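Local coordinates for geranylgeranyl pyrophosphate synthase (Corynebacterium glutamicum, PDB 3LMD), which probably makes prenyl diphosphates by joining isopentenyl diphosphate to an allylic diphosphate, with magnesium as cofactor, at residues G20-Q28 / F236-D244; T168-E179 / N194-L203. One frame throughout, in Å; residues are numbered along the deposited sequence. Where two conformers were deposited one is given.

Contact 1. Residues G20-Q28 / F236-D244; sequences GVSTTGASQ and FQIVDDIID
The ring of Phe236 carries the start of helix 21-27 on one face. Thr23 CA and Ser22 O lie over that face, both displaced toward the rim. The hydroxyl of Thr23 comes in beside them, with OG1 3.5 Å from Phe236 CD2. Ala26 meets the far end of the ring at a slant, its CB 3.6 Å from Phe236 CZ. Phe77 makes an edge-to-face pair with the same ring.

The second flat group is the carboxylate of Asp240. Its CG stands beside the backbone N (chi1 -81°), which brings the oxygens up to the other helix. Ser22 holds OD1 twice. The amide uses the syn lone pair, with Ser22 N 2.9 Å from Asp240 OD1. The hydroxyl comes from above the carboxylate plane, 55° out of it, with Ser22 OG 2.6 Å from Asp240 OD1. The other oxygen takes a bond on its syn side but tilted out of the carboxylate plane, Gly20 N to Asp240 OD2 at 2.9 Å. Beyond the polar patch, Val21 CG2 and Ile243 CD1 meet tip to tip at 3.8 Å.

The two helix segments run at 117° to each other. Thr347 of helix 335-349 touches Ser22, Phe236 and Val239.

Asp240, Asp241 and Asp244 match the second aspartate-rich DDxxD motif of prenyl synthases, which in relatives faces magnesium and diphosphate. Here the first carboxylate of the motif is occupied by N-terminal backbone amides and a serine hydroxyl. The bonds fix its rotation, and this engagement may bear on the availability of Asp240 to a metal.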
loop_
_atom_site.group_PDB
_atom_site.type_symbol
_atom_site.label_atom_id
_atom_site.label_comp_id
_atom_site.label_asym_id
_atom_site.label_seq_id
_atom_site.Cartn_x
_atom_site.Cartn_y
_atom_site.Cartn_z
ATOM N N GLY A 20 2.841 21.912 7.482
ATOM C CA GLY A 20 2.523 23.304 7.052
ATOM C C GLY A 20 3.737 24.208 6.925
ATOM O O GLY A 20 4.759 23.816 6.361
ATOM N N VAL A 21 3.627 25.424 7.458
ATOM C CA VAL A 21 4.661 26.443 7.260
ATOM C C VAL A 21 6.027 25.977 7.765
ATOM O O VAL A 21 7.058 26.306 7.182
ATOM C CB VAL A 21 4.282 27.808 7.911
ATOM C CG1 VAL A 21 2.772 28.039 7.837
ATOM C CG2 VAL A 21 4.789 27.900 9.364
ATOM N N SER A 22 6.030 25.195 8.842
ATOM C CA SER A 22 7.278 24.705 9.440
ATOM C C SER A 22 8.119 23.881 8.460
ATOM O O SER A 22 9.290 24.198 8.215
ATOM C CB SER A 22 6.975 23.892 10.705
ATOM O OG SER A 22 6.446 24.758 11.699
ATOM N N THR A 23 7.527 22.816 7.924
ATOM C CA THR A 23 8.231 21.937 6.975
ATOM C C THR A 23 8.596 22.675 5.667
ATOM O O THR A 23 9.617 22.379 5.053
ATOM C CB THR A 23 7.388 20.663 6.643
ATOM O OG1 THR A 23 7.020 19.979 7.854
ATOM C CG2 THR A 23 8.167 19.718 5.761
ATOM N N THR A 24 7.754 23.628 5.257
ATOM C CA THR A 24 7.989 24.471 4.063
ATOM C C THR A 24 9.123 25.483 4.263
ATOM O O THR A 24 10.053 25.556 3.458
ATOM C CB THR A 24 6.706 25.256 3.655
ATOM O OG1 THR A 24 5.704 24.344 3.186
ATOM C CG2 THR A 24 7.010 26.298 2.562
ATOM N N GLY A 25 9.034 26.270 5.334
ATOM C CA GLY A 25 10.085 27.234 5.679
ATOM C C GLY A 25 11.452 26.609 5.934
ATOM O O GLY A 25 12.487 27.232 5.664
ATOM N N ALA A 26 11.454 25.379 6.449
ATOM C CA ALA A 26 12.693 24.641 6.744
ATOM C C ALA A 26 13.587 24.410 5.510
ATOM O O ALA A 26 14.813 24.530 5.585
ATOM C CB ALA A 26 12.365 23.309 7.415
ATOM N N SER A 27 12.965 24.069 4.385
ATOM C CA SER A 27 13.676 23.881 3.118
ATOM C C SER A 27 14.382 25.153 2.632
ATOM O O SER A 27 15.355 25.083 1.881
ATOM C CB SER A 27 12.697 23.397 2.041
ATOM O OG SER A 27 11.846 22.384 2.546
ATOM N N GLN A 28 13.895 26.310 3.077
ATOM C CA GLN A 28 14.368 27.597 2.563
ATOM C C GLN A 28 15.143 28.432 3.586
ATOM O O GLN A 28 15.217 29.659 3.472
ATOM C CB GLN A 28 13.196 28.398 1.987
ATOM C CG GLN A 28 12.732 27.888 0.631
ATOM C CD GLN A 28 11.223 27.810 0.525
ATOM O OE1 GLN A 28 10.500 28.326 1.381
ATOM N NE2 GLN A 28 10.739 27.153 -0.524
ATOM N N PHE A 236 8.265 20.561 14.222
ATOM C CA PHE A 236 7.508 21.130 13.082
ATOM C C PHE A 236 6.009 21.167 13.352
ATOM O O PHE A 236 5.353 22.163 13.090
ATOM C CB PHE A 236 7.737 20.316 11.788
ATOM C CG PHE A 236 9.105 20.518 11.163
ATOM C CD1 PHE A 236 9.905 21.569 11.534
ATOM C CD2 PHE A 236 9.568 19.654 10.185
ATOM C CE1 PHE A 236 11.169 21.754 10.956
ATOM C CE2 PHE A 236 10.823 19.835 9.611
ATOM C CZ PHE A 236 11.615 20.889 10.003
ATOM N N GLN A 237 5.464 20.044 13.815
ATOM C CA GLN A 237 4.020 19.927 13.964
ATOM C C GLN A 237 3.500 20.764 15.157
ATOM O O GLN A 237 2.459 21.386 15.059
ATOM C CB GLN A 237 3.616 18.461 14.156
ATOM C CG GLN A 237 2.093 18.285 14.134
ATOM C CD GLN A 237 1.511 18.723 12.792
ATOM O OE1 GLN A 237 1.783 18.097 11.781
ATOM N NE2 GLN A 237 0.758 19.834 12.773
ATOM N N ILE A 238 4.199 20.741 16.291
ATOM C CA ILE A 238 3.733 21.529 17.417
ATOM C C ILE A 238 3.815 23.026 17.085
ATOM O O ILE A 238 2.900 23.797 17.401
ATOM C CB ILE A 238 4.515 21.222 18.716
ATOM C CG1 ILE A 238 4.335 19.736 19.088
ATOM C CG2 ILE A 238 3.945 22.123 19.875
ATOM C CD1 ILE A 238 5.247 19.253 20.160
ATOM N N VAL A 239 4.902 23.441 16.434
ATOM C CA VAL A 239 5.054 24.839 16.090
ATOM C C VAL A 239 3.910 25.256 15.135
ATOM O O VAL A 239 3.301 26.315 15.312
ATOM C CB VAL A 239 6.470 25.156 15.478
ATOM C CG1 VAL A 239 6.453 26.521 14.766
ATOM C CG2 VAL A 239 7.567 25.167 16.580
ATOM N N ASP A 240 3.618 24.421 14.135
ATOM C CA ASP A 240 2.492 24.674 13.217
ATOM C C ASP A 240 1.172 24.824 13.996
ATOM O O ASP A 240 0.316 25.681 13.687
ATOM C CB ASP A 240 2.323 23.506 12.222
ATOM C CG ASP A 240 3.287 23.570 11.045
ATOM O OD1 ASP A 240 4.005 24.578 10.892
ATOM O OD2 ASP A 240 3.309 22.602 10.254
ATOM N N ASP A 241 0.980 23.943 14.967
ATOM C CA ASP A 241 -0.256 23.940 15.753
ATOM C C ASP A 241 -0.395 25.196 16.605
ATOM O O ASP A 241 -1.486 25.748 16.715
ATOM C CB ASP A 241 -0.375 22.669 16.621
ATOM C CG ASP A 241 -0.596 21.407 15.784
ATOM O OD1 ASP A 241 -0.954 21.524 14.604
ATOM O OD2 ASP A 241 -0.388 20.292 16.297
ATOM N N ILE A 242 0.715 25.654 17.187
ATOM C CA ILE A 242 0.725 26.912 17.908
ATOM C C ILE A 242 0.367 28.086 16.977
ATOM O O ILE A 242 -0.473 28.947 17.301
ATOM C CB ILE A 242 2.101 27.161 18.561
ATOM C CG1 ILE A 242 2.345 26.149 19.709
ATOM C CG2 ILE A 242 2.202 28.631 19.061
ATOM C CD1 ILE A 242 3.866 26.158 20.181
ATOM N N ILE A 243 1.022 28.131 15.825
ATOM C CA ILE A 243 0.789 29.202 14.855
ATOM C C ILE A 243 -0.695 29.233 14.442
ATOM O O ILE A 243 -1.302 30.304 14.365
ATOM C CB ILE A 243 1.713 29.047 13.603
ATOM C CG1 ILE A 243 3.158 29.414 13.979
ATOM C CG2 ILE A 243 1.215 29.953 12.454
ATOM C CD1 ILE A 243 4.202 29.029 12.911
ATOM N N ASP A 244 -1.290 28.060 14.240
ATOM C CA ASP A 244 -2.682 27.979 13.807
ATOM C C ASP A 244 -3.634 28.668 14.783
ATOM O O ASP A 244 -4.669 29.239 14.389
ATOM C CB ASP A 244 -3.114 26.524 13.645
ATOM C CG ASP A 244 -4.535 26.389 13.075
ATOM O OD1 ASP A 244 -4.742 26.790 11.913
ATOM O OD2 ASP A 244 -5.439 25.878 13.774
HETATM O O HOH W 1 4.773 21.040 9.081
#

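Contact 2. Residues T168-E179 / N194-L203; sequences TFGELVTGQMRE and NVIREKTGVL
Arg178 and Glu198 form a two-bond salt bridge. Two nitrogens of Arg178 take one oxygen each. Arg178 NE lies 2.8 Å from Glu198 OE1, nearly straight at 167° and in the guanidinium plane, though somewhat out of the carboxylate plane. Arg178 NH2 reaches the syn lone pair of the other oxygen, 2.9 Å from Glu198 OE2. Asn194 CB covers one face of the guanidinium, and Phe61 of the second subunit packs on Arg178 as well. Arg197 adds a weak bond to Glu198, Arg197 NH2 to Glu198 OE2 at 3.2 Å, and a longer ion pair to Glu171. It sits between these two nearby carboxylates and probably eases their repulsion.

A second bridge lies away from this network. The lysine chain leaves its helix pointing away, then bends at chi3 (72°), so that Lys199 NZ ends 2.7 Å from Glu179 OE1. Asp115, a calcium ligand in a crystal structure of this protein, accepts a hydrogen bond from Gln176 NE2 and forms a long, weak pair with Lys199.

The two helices are consecutive and make an antiparallel helical hairpin in the all-helical prenyl synthase fold. Their segments cross at -145°, with axes 7.0 Å apart. Gly175 permits the close approach, its CA 4.6 Å from that of Glu198. The Glu198 side chain is a knob in the hole formed by Glu171, Thr174, Gly175 and Arg178.

Leu172 CA gives a CA-H...O contact to Glu198 O at 3.4 Å. Leu172 and Val202 lie alongside, pointing opposite ways. Leu172 also crosses Leu203, with Leu172 CD1 4.1 Å from Leu203 CD2.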
loop_
_atom_site.group_PDB
_atom_site.type_symbol
_atom_site.label_atom_id
_atom_site.label_comp_id
_atom_site.label_asym_id
_atom_site.label_seq_id
_atom_site.Cartn_x
_atom_site.Cartn_y
_atom_site.Cartn_z
ATOM N N THR A 168 9.054 1.667 9.428
ATOM C CA THR A 168 8.614 3.042 9.212
ATOM C C THR A 168 7.195 3.150 8.649
ATOM O O THR A 168 6.338 3.898 9.156
ATOM C CB THR A 168 9.602 3.759 8.252
ATOM O OG1 THR A 168 10.908 3.740 8.861
ATOM C CG2 THR A 168 9.154 5.168 8.011
ATOM N N PHE A 169 6.941 2.416 7.584
ATOM C CA PHE A 169 5.637 2.433 6.954
ATOM C C PHE A 169 4.546 1.869 7.898
ATOM O O PHE A 169 3.476 2.443 8.013
ATOM C CB PHE A 169 5.690 1.680 5.612
ATOM C CG PHE A 169 4.404 1.739 4.849
ATOM C CD1 PHE A 169 3.835 2.963 4.524
ATOM C CD2 PHE A 169 3.749 0.583 4.485
ATOM C CE1 PHE A 169 2.640 3.031 3.832
ATOM C CE2 PHE A 169 2.529 0.649 3.775
ATOM C CZ PHE A 169 1.984 1.877 3.471
ATOM N N GLY A 170 4.849 0.799 8.608
ATOM C CA GLY A 170 3.916 0.264 9.631
ATOM C C GLY A 170 3.556 1.321 10.689
ATOM O O GLY A 170 2.396 1.478 11.072
ATOM N N GLU A 171 4.552 2.050 11.157
ATOM C CA GLU A 171 4.296 3.193 12.067
ATOM C C GLU A 171 3.441 4.287 11.477
ATOM O O GLU A 171 2.545 4.801 12.169
ATOM C CB GLU A 171 5.598 3.819 12.590
ATOM C CG GLU A 171 6.314 2.908 13.562
ATOM C CD GLU A 171 5.453 2.626 14.774
ATOM O OE1 GLU A 171 5.260 3.568 15.569
ATOM O OE2 GLU A 171 4.952 1.483 14.920
ATOM N N LEU A 172 3.723 4.674 10.228
ATOM C CA LEU A 172 2.945 5.725 9.576
ATOM C C LEU A 172 1.506 5.297 9.486
ATOM O O LEU A 172 0.610 6.099 9.709
ATOM C CB LEU A 172 3.423 6.009 8.130
ATOM C CG LEU A 172 4.670 6.824 7.799
ATOM C CD1 LEU A 172 5.031 6.669 6.331
ATOM C CD2 LEU A 172 4.466 8.278 8.087
ATOM N N VAL A 173 1.281 4.036 9.114
ATOM C CA VAL A 173 -0.078 3.536 8.956
ATOM C C VAL A 173 -0.747 3.482 10.344
ATOM O O VAL A 173 -1.928 3.794 10.494
ATOM C CB VAL A 173 -0.111 2.131 8.307
ATOM C CG1 VAL A 173 -1.540 1.581 8.359
ATOM C CG2 VAL A 173 0.349 2.223 6.819
ATOM N N THR A 174 0.033 3.106 11.351
ATOM C CA THR A 174 -0.487 3.025 12.727
ATOM C C THR A 174 -0.922 4.433 13.164
ATOM O O THR A 174 -1.984 4.593 13.751
ATOM C CB THR A 174 0.549 2.422 13.701
ATOM O OG1 THR A 174 0.836 1.079 13.293
ATOM C CG2 THR A 174 0.051 2.424 15.181
ATOM N N GLY A 175 -0.114 5.448 12.861
ATOM C CA GLY A 175 -0.470 6.836 13.207
ATOM C C GLY A 175 -1.755 7.291 12.550
ATOM O O GLY A 175 -2.595 7.944 13.188
ATOM N N GLN A 176 -1.926 6.987 11.262
ATOM C CA GLN A 176 -3.187 7.323 10.571
ATOM C C GLN A 176 -4.387 6.606 11.225
ATOM O O GLN A 176 -5.455 7.191 11.411
ATOM C CB GLN A 176 -3.105 6.929 9.074
ATOM C CG GLN A 176 -1.984 7.643 8.297
ATOM C CD GLN A 176 -1.801 7.106 6.851
ATOM O OE1 GLN A 176 -1.189 6.059 6.629
ATOM N NE2 GLN A 176 -2.326 7.834 5.880
ATOM N N MET A 177 -4.230 5.332 11.540
ATOM C CA MET A 177 -5.330 4.563 12.191
ATOM C C MET A 177 -5.610 5.134 13.578
ATOM O O MET A 177 -6.754 5.258 13.981
ATOM C CB MET A 177 -4.956 3.062 12.326
ATOM C CG MET A 177 -6.145 2.176 12.782
ATOM S SD MET A 177 -7.454 1.993 11.494
ATOM C CE MET A 177 -6.749 0.610 10.640
ATOM N N ARG A 178 -4.550 5.476 14.304
ATOM C CA ARG A 178 -4.693 6.067 15.644
ATOM C C ARG A 178 -5.471 7.380 15.582
ATOM O O ARG A 178 -6.377 7.646 16.384
ATOM C CB ARG A 178 -3.305 6.306 16.284
ATOM C CG ARG A 178 -3.371 6.769 17.768
ATOM C CD ARG A 178 -1.979 7.116 18.312
ATOM N NE ARG A 178 -1.015 6.007 18.281
ATOM C CZ ARG A 178 -0.882 5.115 19.267
ATOM N NH1 ARG A 178 -1.693 5.159 20.332
ATOM N NH2 ARG A 178 0.019 4.156 19.175
ATOM N N GLU A 179 -5.125 8.213 14.622
ATOM C CA GLU A 179 -5.858 9.460 14.466
ATOM C C GLU A 179 -7.326 9.199 14.091
ATOM O O GLU A 179 -8.234 9.888 14.580
ATOM C CB GLU A 179 -5.200 10.325 13.395
ATOM C CG GLU A 179 -5.911 11.665 13.182
ATOM C CD GLU A 179 -5.244 12.467 12.094
ATOM O OE1 GLU A 179 -4.901 11.871 11.048
ATOM O OE2 GLU A 179 -5.044 13.681 12.291
ATOM N N ASN A 194 1.496 10.746 20.340
ATOM C CA ASN A 194 1.672 9.482 19.600
ATOM C C ASN A 194 1.291 9.625 18.143
ATOM O O ASN A 194 1.979 9.122 17.268
ATOM C CB ASN A 194 0.823 8.362 20.217
ATOM C CG ASN A 194 1.358 7.892 21.550
ATOM O OD1 ASN A 194 2.536 7.989 21.812
ATOM N ND2 ASN A 194 0.486 7.390 22.396
ATOM N N VAL A 195 0.170 10.299 17.878
ATOM C CA VAL A 195 -0.216 10.554 16.503
ATOM C C VAL A 195 0.871 11.287 15.707
ATOM O O VAL A 195 1.215 10.853 14.605
ATOM C CB VAL A 195 -1.550 11.292 16.394
ATOM C CG1 VAL A 195 -1.781 11.713 14.929
ATOM C CG2 VAL A 195 -2.700 10.369 16.884
ATOM N N ILE A 196 1.419 12.378 16.253
ATOM C CA ILE A 196 2.455 13.135 15.530
ATOM C C ILE A 196 3.744 12.328 15.367
ATOM O O ILE A 196 4.323 12.307 14.286
ATOM C CB ILE A 196 2.778 14.480 16.202
ATOM C CG1 ILE A 196 1.500 15.293 16.391
ATOM C CG2 ILE A 196 3.823 15.257 15.373
ATOM C CD1 ILE A 196 0.722 15.479 15.142
ATOM N N ARG A 197 4.171 11.651 16.421
ATOM C CA ARG A 197 5.384 10.805 16.333
ATOM C C ARG A 197 5.247 9.786 15.189
ATOM O O ARG A 197 6.189 9.569 14.411
ATOM C CB ARG A 197 5.619 10.062 17.649
ATOM C CG ARG A 197 6.885 9.201 17.673
ATOM C CD ARG A 197 7.043 8.448 19.033
ATOM N NE ARG A 197 5.795 7.784 19.422
ATOM C CZ ARG A 197 5.390 6.600 18.966
ATOM N NH1 ARG A 197 6.145 5.921 18.102
ATOM N NH2 ARG A 197 4.221 6.097 19.368
ATOM N N GLU A 198 4.078 9.144 15.093
ATOM C CA GLU A 198 3.849 8.100 14.075
ATOM C C GLU A 198 3.552 8.621 12.677
ATOM O O GLU A 198 4.133 8.156 11.696
ATOM C CB GLU A 198 2.725 7.149 14.511
ATOM C CG GLU A 198 3.110 6.372 15.773
ATOM C CD GLU A 198 1.904 5.735 16.447
ATOM O OE1 GLU A 198 0.769 6.132 16.140
ATOM O OE2 GLU A 198 2.100 4.866 17.312
ATOM N N LYS A 199 2.645 9.580 12.581
ATOM C CA LYS A 199 2.256 10.125 11.283
ATOM C C LYS A 199 3.318 10.975 10.638
ATOM O O LYS A 199 3.392 11.030 9.397
ATOM C CB LYS A 199 1.004 11.017 11.400
ATOM C CG LYS A 199 -0.312 10.293 11.478
ATOM C CD LYS A 199 -1.494 11.260 11.144
ATOM C CE LYS A 199 -1.577 11.641 9.664
ATOM N NZ LYS A 199 -2.802 12.516 9.411
ATOM N N THR A 200 4.097 11.689 11.449
ATOM C CA THR A 200 5.051 12.684 10.912
ATOM C C THR A 200 6.524 12.434 11.283
ATOM O O THR A 200 7.416 12.497 10.423
ATOM C CB THR A 200 4.713 14.115 11.401
ATOM O OG1 THR A 200 3.390 14.477 10.980
ATOM C CG2 THR A 200 5.712 15.133 10.842
ATOM N N GLY A 201 6.792 12.194 12.563
ATOM C CA GLY A 201 8.193 12.081 13.008
ATOM C C GLY A 201 8.923 10.917 12.357
ATOM O O GLY A 201 10.109 11.048 11.976
ATOM N N VAL A 202 8.252 9.757 12.236
ATOM C CA VAL A 202 9.017 8.545 11.897
ATOM C C VAL A 202 9.583 8.630 10.484
ATOM O O VAL A 202 10.628 8.039 10.191
ATOM C CB VAL A 202 8.237 7.175 12.009
ATOM C CG1 VAL A 202 7.968 6.801 13.461
ATOM C CG2 VAL A 202 6.961 7.187 11.126
ATOM N N LEU A 203 8.902 9.334 9.598
ATOM C CA LEU A 203 9.385 9.377 8.217
ATOM C C LEU A 203 10.540 10.372 8.051
ATOM O O LEU A 203 11.436 10.167 7.224
ATOM C CB LEU A 203 8.256 9.709 7.251
ATOM C CG LEU A 203 8.543 9.586 5.750
ATOM C CD1 LEU A 203 9.075 8.193 5.312
ATOM C CD2 LEU A 203 7.181 9.889 5.036
#

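Contact 2 is the more deeply buried and the larger. Contact 1 is only partly buried, its short N-terminal helix 21-27 resting on one of the core helices. No helix is shared, but 188-214 of contact 2 and 219-246 of contact 1 are consecutive. They touch where Gln237 packs near Ile196 and Thr200. Along the chain, contact 2 lies inside the loop closed by contact 1. In contact 2 charged side chains pair between long helices, whereas in contact 1 one carboxylate takes hydrogen bonds from backbone amides and a hydroxyl. Contact 2 borders Asp115 of the first aspartate-rich motif; contact 1 includes the second.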